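Local structure of 14-3-3 protein (Cryptosporidium parvum, 3EFZ) at residues D150-K155 and I168-E173; R222-A227 and I247-V252. The protein probably binds phosphoserine-containing partner proteins and regulates their signalling, as do other members of the 14-3-3 family. One frame throughout, in Å; residues are numbered along the deposited sequence. Where two conformers were deposited one is given.

Interaction 1. Residues D150-K155 and I168-E173; sequences DLMRYK and IKQAVE
R153, whose backbone N lies 4.1 Å from A171 CB across the contact, sends its guanidinium the other way, to D150 OD1, an oxygen shared by three partners. It sits in the guanidinium plane, at its edge, and takes a weak but fairly straight bond from R153 NH2 (3.3 Å, 164° at the hydrogen). N201 ND2 and the Y175 hydroxyl bond to the same oxygen, and Y175 also meets R153 NE, so one hydroxyl ties both partners of the salt bridge together. The contact between D150-K155 and I168-E173 is largely apolar, with no hydrogen bond or salt bridge between the two segments. Helices 138-158 and 161-185 pack as an antiparallel hairpin; the axes of the two segments come within 8.1 Å at 164°. Such closeness rests on A171, whose methyl meets M152 CB at 3.8 Å. Beyond CB, M152 places CG beside its own backbone N and bends at chi2 (-57°) and again at chi3, bringing the sulfur across the Q170 chain beside its amide; SD comes 3.8 Å from Q170 OE1, and M152 CG packs 3.9 Å from Q170 CB. The chemistry thus divides by face: a close methyl contact and a thioether against the Q170 amide join the helices, while D150 and Y175 hold the R153 end beside R79; both arginines are predicted to contact a partner's phosphoserine, which would account for two like charges lying close.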
# COMPACT_ATOMS: atom_id res chain seq x y z
N ASP B 150 -0.46 -16.73 5.19
CA ASP B 150 0.35 -15.50 5.22
C ASP B 150 -0.09 -14.51 6.29
O ASP B 150 0.75 -14.00 7.04
CB ASP B 150 0.36 -14.78 3.86
CG ASP B 150 0.96 -15.62 2.74
OD1 ASP B 150 1.75 -16.54 2.98
OD2 ASP B 150 0.62 -15.33 1.59
N LEU B 151 -1.38 -14.21 6.35
CA LEU B 151 -1.93 -13.29 7.36
C LEU B 151 -1.79 -13.78 8.80
O LEU B 151 -1.54 -12.99 9.69
CB LEU B 151 -3.40 -12.95 7.07
CG LEU B 151 -3.76 -12.17 5.79
CD1 LEU B 151 -5.24 -12.06 5.71
CD2 LEU B 151 -3.10 -10.79 5.73
N MET B 152 -1.95 -15.08 9.02
CA MET B 152 -1.62 -15.66 10.32
C MET B 152 -0.13 -15.51 10.71
O MET B 152 0.21 -15.24 11.87
CB MET B 152 -2.05 -17.13 10.37
CG MET B 152 -3.53 -17.32 10.58
SD MET B 152 -4.12 -16.51 12.08
CE MET B 152 -5.64 -15.84 11.43
N ARG B 153 0.74 -15.71 9.72
CA ARG B 153 2.20 -15.53 9.87
C ARG B 153 2.51 -14.09 10.26
O ARG B 153 3.39 -13.84 11.10
CB ARG B 153 2.95 -15.93 8.58
CG ARG B 153 4.47 -15.62 8.54
CD ARG B 153 5.21 -16.43 7.43
NE ARG B 153 4.66 -16.17 6.09
CZ ARG B 153 5.02 -15.16 5.31
NH1 ARG B 153 5.97 -14.31 5.71
NH2 ARG B 153 4.45 -14.99 4.12
N TYR B 154 1.78 -13.14 9.67
CA TYR B 154 1.96 -11.73 10.01
C TYR B 154 1.56 -11.43 11.46
O TYR B 154 2.22 -10.65 12.12
CB TYR B 154 1.15 -10.81 9.09
CG TYR B 154 1.53 -10.82 7.61
CD1 TYR B 154 2.70 -11.44 7.14
CD2 TYR B 154 0.72 -10.16 6.69
CE1 TYR B 154 3.02 -11.41 5.78
CE2 TYR B 154 1.03 -10.11 5.35
CZ TYR B 154 2.17 -10.74 4.89
OH TYR B 154 2.41 -10.64 3.55
N LYS B 155 0.47 -12.05 11.93
CA LYS B 155 -0.04 -11.81 13.29
C LYS B 155 0.98 -12.37 14.27
O LYS B 155 1.27 -11.76 15.30
CB LYS B 155 -1.41 -12.48 13.54
CG LYS B 155 -2.59 -11.99 12.70
CD LYS B 155 -3.90 -12.54 13.27
CE LYS B 155 -5.08 -12.20 12.38
NZ LYS B 155 -6.42 -12.58 12.99
N ILE B 168 0.97 -19.25 14.85
CA ILE B 168 1.90 -20.09 14.10
C ILE B 168 1.22 -21.43 13.78
O ILE B 168 1.29 -21.91 12.65
CB ILE B 168 3.25 -20.29 14.83
CG1 ILE B 168 4.04 -18.98 14.86
CG2 ILE B 168 4.08 -21.38 14.14
CD1 ILE B 168 5.07 -18.89 15.96
N LYS B 169 0.55 -22.00 14.78
CA LYS B 169 -0.19 -23.24 14.57
C LYS B 169 -1.27 -23.10 13.49
O LYS B 169 -1.36 -23.96 12.63
CB LYS B 169 -0.77 -23.81 15.86
CG LYS B 169 -1.37 -25.19 15.62
CD LYS B 169 -1.93 -25.85 16.85
CE LYS B 169 -2.59 -27.19 16.44
NZ LYS B 169 -3.58 -27.00 15.31
N GLN B 170 -2.06 -22.01 13.52
CA GLN B 170 -3.07 -21.75 12.48
C GLN B 170 -2.46 -21.54 11.10
O GLN B 170 -3.08 -21.91 10.11
CB GLN B 170 -3.97 -20.53 12.79
CG GLN B 170 -4.93 -20.66 13.98
CD GLN B 170 -5.74 -19.37 14.21
OE1 GLN B 170 -6.60 -19.00 13.41
NE2 GLN B 170 -5.47 -18.69 15.33
N ALA B 171 -1.27 -20.92 11.04
CA ALA B 171 -0.54 -20.74 9.77
C ALA B 171 -0.07 -22.06 9.17
O ALA B 171 -0.16 -22.26 7.96
CB ALA B 171 0.66 -19.78 9.95
N VAL B 172 0.49 -22.92 10.02
CA VAL B 172 0.83 -24.30 9.64
C VAL B 172 -0.38 -25.02 8.99
O VAL B 172 -0.28 -25.49 7.86
CB VAL B 172 1.38 -25.08 10.86
CG1 VAL B 172 1.47 -26.59 10.58
CG2 VAL B 172 2.73 -24.53 11.24
N GLU B 173 -1.49 -25.10 9.71
CA GLU B 173 -2.75 -25.65 9.19
C GLU B 173 -3.08 -25.16 7.77
O GLU B 173 -3.33 -25.97 6.87
CB GLU B 173 -3.92 -25.23 10.07
CG GLU B 173 -3.88 -25.57 11.54
CD GLU B 173 -5.14 -25.04 12.25
OE1 GLU B 173 -5.01 -24.48 13.38
OE2 GLU B 173 -6.26 -25.20 11.68

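Interaction 2. Residues R222-A227 and I247-V252; sequences RAIQAA and ILRDNV
One face of the R249 guanidinium is covered by I224, whose CG2 methyl stands 3.4 Å above the plane, over its centre. The same CG2 is 3.5 Å from R249 CZ, and the NH2 end of the group forms a salt bridge with E228, in the helix that carries I224. A second flat group, the N251 amide, turns back on its own helix: ND2 donates to I247 O at 2.6 Å in a nearly straight bond (168° at the hydrogen), with that oxygen close to the amide plane. I247 O also accepts the backbone N of N251, which arrives from the opposite face of the carbonyl plane.

Between the helices, I224 does most of the packing. With CG1 beside its backbone N, its two branches divide the work, CG2 against the guanidinium and CG1-CD1 toward L248, the start of R249 and V252. The I224 and L248 side chains slide past each other in opposite directions, CG1 of I224 resting 4.1 Å from L248 CB. CD1 continues over the aliphatic start of R249, 3.8 Å from its CG, and ends 4.2 Å from V252 CG2. R249 runs extended from CG to NE, which carries its head across I224 instead of away from it.

The helical segments are antiparallel but splayed, at 140°, with axes 10.3 Å apart at their closest, a spacing bridged by the isoleucine. L248 and A223 both reach helix 193-207, so this packing joins helices 213-228 and 239-256 into the C-terminal part of the helical bundle. Its chemistry implies a joint that is apolar at L248 and V252, and bordered by the partly exposed R249, whose charge is paired with E228 while an isoleucine methyl covers one face.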
# COMPACT_ATOMS: atom_id res chain seq x y z
N ARG B 222 13.86 -30.37 -0.87
CA ARG B 222 12.90 -31.39 -1.29
C ARG B 222 12.02 -30.97 -2.46
O ARG B 222 11.83 -31.73 -3.41
CB ARG B 222 11.98 -31.72 -0.13
CG ARG B 222 12.21 -33.02 0.49
CD ARG B 222 10.90 -33.51 0.99
NE ARG B 222 10.54 -32.98 2.30
CZ ARG B 222 9.29 -32.74 2.67
NH1 ARG B 222 8.27 -32.94 1.83
NH2 ARG B 222 9.05 -32.26 3.89
N ALA B 223 11.48 -29.75 -2.36
CA ALA B 223 10.59 -29.17 -3.36
C ALA B 223 11.32 -28.73 -4.63
O ALA B 223 10.73 -28.70 -5.71
CB ALA B 223 9.82 -28.00 -2.76
N ILE B 224 12.58 -28.35 -4.48
CA ILE B 224 13.43 -28.02 -5.64
C ILE B 224 13.66 -29.28 -6.49
O ILE B 224 13.52 -29.25 -7.73
CB ILE B 224 14.80 -27.42 -5.20
CG1 ILE B 224 14.61 -26.12 -4.42
CG2 ILE B 224 15.69 -27.15 -6.42
CD1 ILE B 224 15.86 -25.65 -3.73
N GLN B 225 13.98 -30.38 -5.82
CA GLN B 225 14.24 -31.65 -6.48
C GLN B 225 12.97 -32.29 -7.04
O GLN B 225 13.01 -32.97 -8.07
CB GLN B 225 14.99 -32.60 -5.54
CG GLN B 225 16.52 -32.65 -5.76
CD GLN B 225 17.20 -31.27 -5.79
OE1 GLN B 225 17.12 -30.49 -4.84
NE2 GLN B 225 17.88 -30.99 -6.90
N ALA B 226 11.84 -32.07 -6.38
CA ALA B 226 10.56 -32.57 -6.87
C ALA B 226 10.13 -31.81 -8.13
O ALA B 226 9.58 -32.41 -9.06
CB ALA B 226 9.49 -32.45 -5.78
N ALA B 227 10.39 -30.50 -8.15
CA ALA B 227 10.06 -29.64 -9.29
C ALA B 227 10.90 -29.97 -10.51
O ALA B 227 10.39 -30.03 -11.62
CB ALA B 227 10.21 -28.18 -8.93
N ILE B 247 14.64 -18.26 -6.06
CA ILE B 247 14.55 -17.77 -4.69
C ILE B 247 14.78 -18.89 -3.67
O ILE B 247 15.50 -18.71 -2.69
CB ILE B 247 13.20 -17.05 -4.40
CG1 ILE B 247 13.07 -15.80 -5.27
CG2 ILE B 247 13.08 -16.68 -2.91
CD1 ILE B 247 11.64 -15.27 -5.39
N LEU B 248 14.17 -20.05 -3.92
CA LEU B 248 14.32 -21.22 -3.06
C LEU B 248 15.77 -21.72 -3.04
O LEU B 248 16.31 -22.04 -1.98
CB LEU B 248 13.36 -22.35 -3.47
CG LEU B 248 11.87 -22.19 -3.12
CD1 LEU B 248 11.00 -23.08 -3.99
CD2 LEU B 248 11.62 -22.47 -1.65
N ARG B 249 16.38 -21.79 -4.22
CA ARG B 249 17.79 -22.18 -4.36
C ARG B 249 18.75 -21.21 -3.69
O ARG B 249 19.66 -21.63 -2.98
CB ARG B 249 18.16 -22.35 -5.83
CG ARG B 249 17.73 -23.66 -6.43
CD ARG B 249 18.29 -23.82 -7.84
NE ARG B 249 18.24 -25.21 -8.29
CZ ARG B 249 17.33 -25.70 -9.13
NH1 ARG B 249 16.36 -24.92 -9.62
NH2 ARG B 249 17.38 -26.98 -9.49
N ASP B 250 18.54 -19.91 -3.93
CA ASP B 250 19.36 -18.86 -3.33
C ASP B 250 19.34 -18.92 -1.81
O ASP B 250 20.36 -18.70 -1.16
CB ASP B 250 18.88 -17.48 -3.78
CG ASP B 250 19.17 -17.19 -5.24
OD1 ASP B 250 19.85 -18.01 -5.90
OD2 ASP B 250 18.72 -16.14 -5.75
N ASN B 251 18.17 -19.23 -1.26
CA ASN B 251 18.02 -19.28 0.19
C ASN B 251 18.67 -20.50 0.84
O ASN B 251 19.26 -20.37 1.92
CB ASN B 251 16.56 -19.15 0.58
CG ASN B 251 16.10 -17.72 0.60
OD1 ASN B 251 16.09 -17.09 1.65
ND2 ASN B 251 15.76 -17.18 -0.56
N VAL B 252 18.58 -21.66 0.19
CA VAL B 252 19.25 -22.86 0.69
C VAL B 252 20.77 -22.71 0.66
O VAL B 252 21.45 -23.11 1.62
CB VAL B 252 18.83 -24.16 -0.07
CG1 VAL B 252 19.46 -25.37 0.58
CG2 VAL B 252 17.33 -24.34 -0.05

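Both interactions join antiparallel helices of one all-helical 14-3-3 fold, with no elements in common, and the difference in spacing is consistent with the side chains between them. Both are largely buried. Interaction 1, about 10 Å from the chain centre to its own, has an alanine between close backbones and a partly exposed Q170; interaction 2, about 17 Å out, keeps its more splayed helices farther apart around an isoleucine, beside a partly exposed arginine. R153 turns away from its contact toward the predicted phosphoserine site, whereas R249 lies across the contact and serves it. The contact centres lie 22 Å apart and the nearest atoms about 11 Å, but helix 193-207 packs against segments of both.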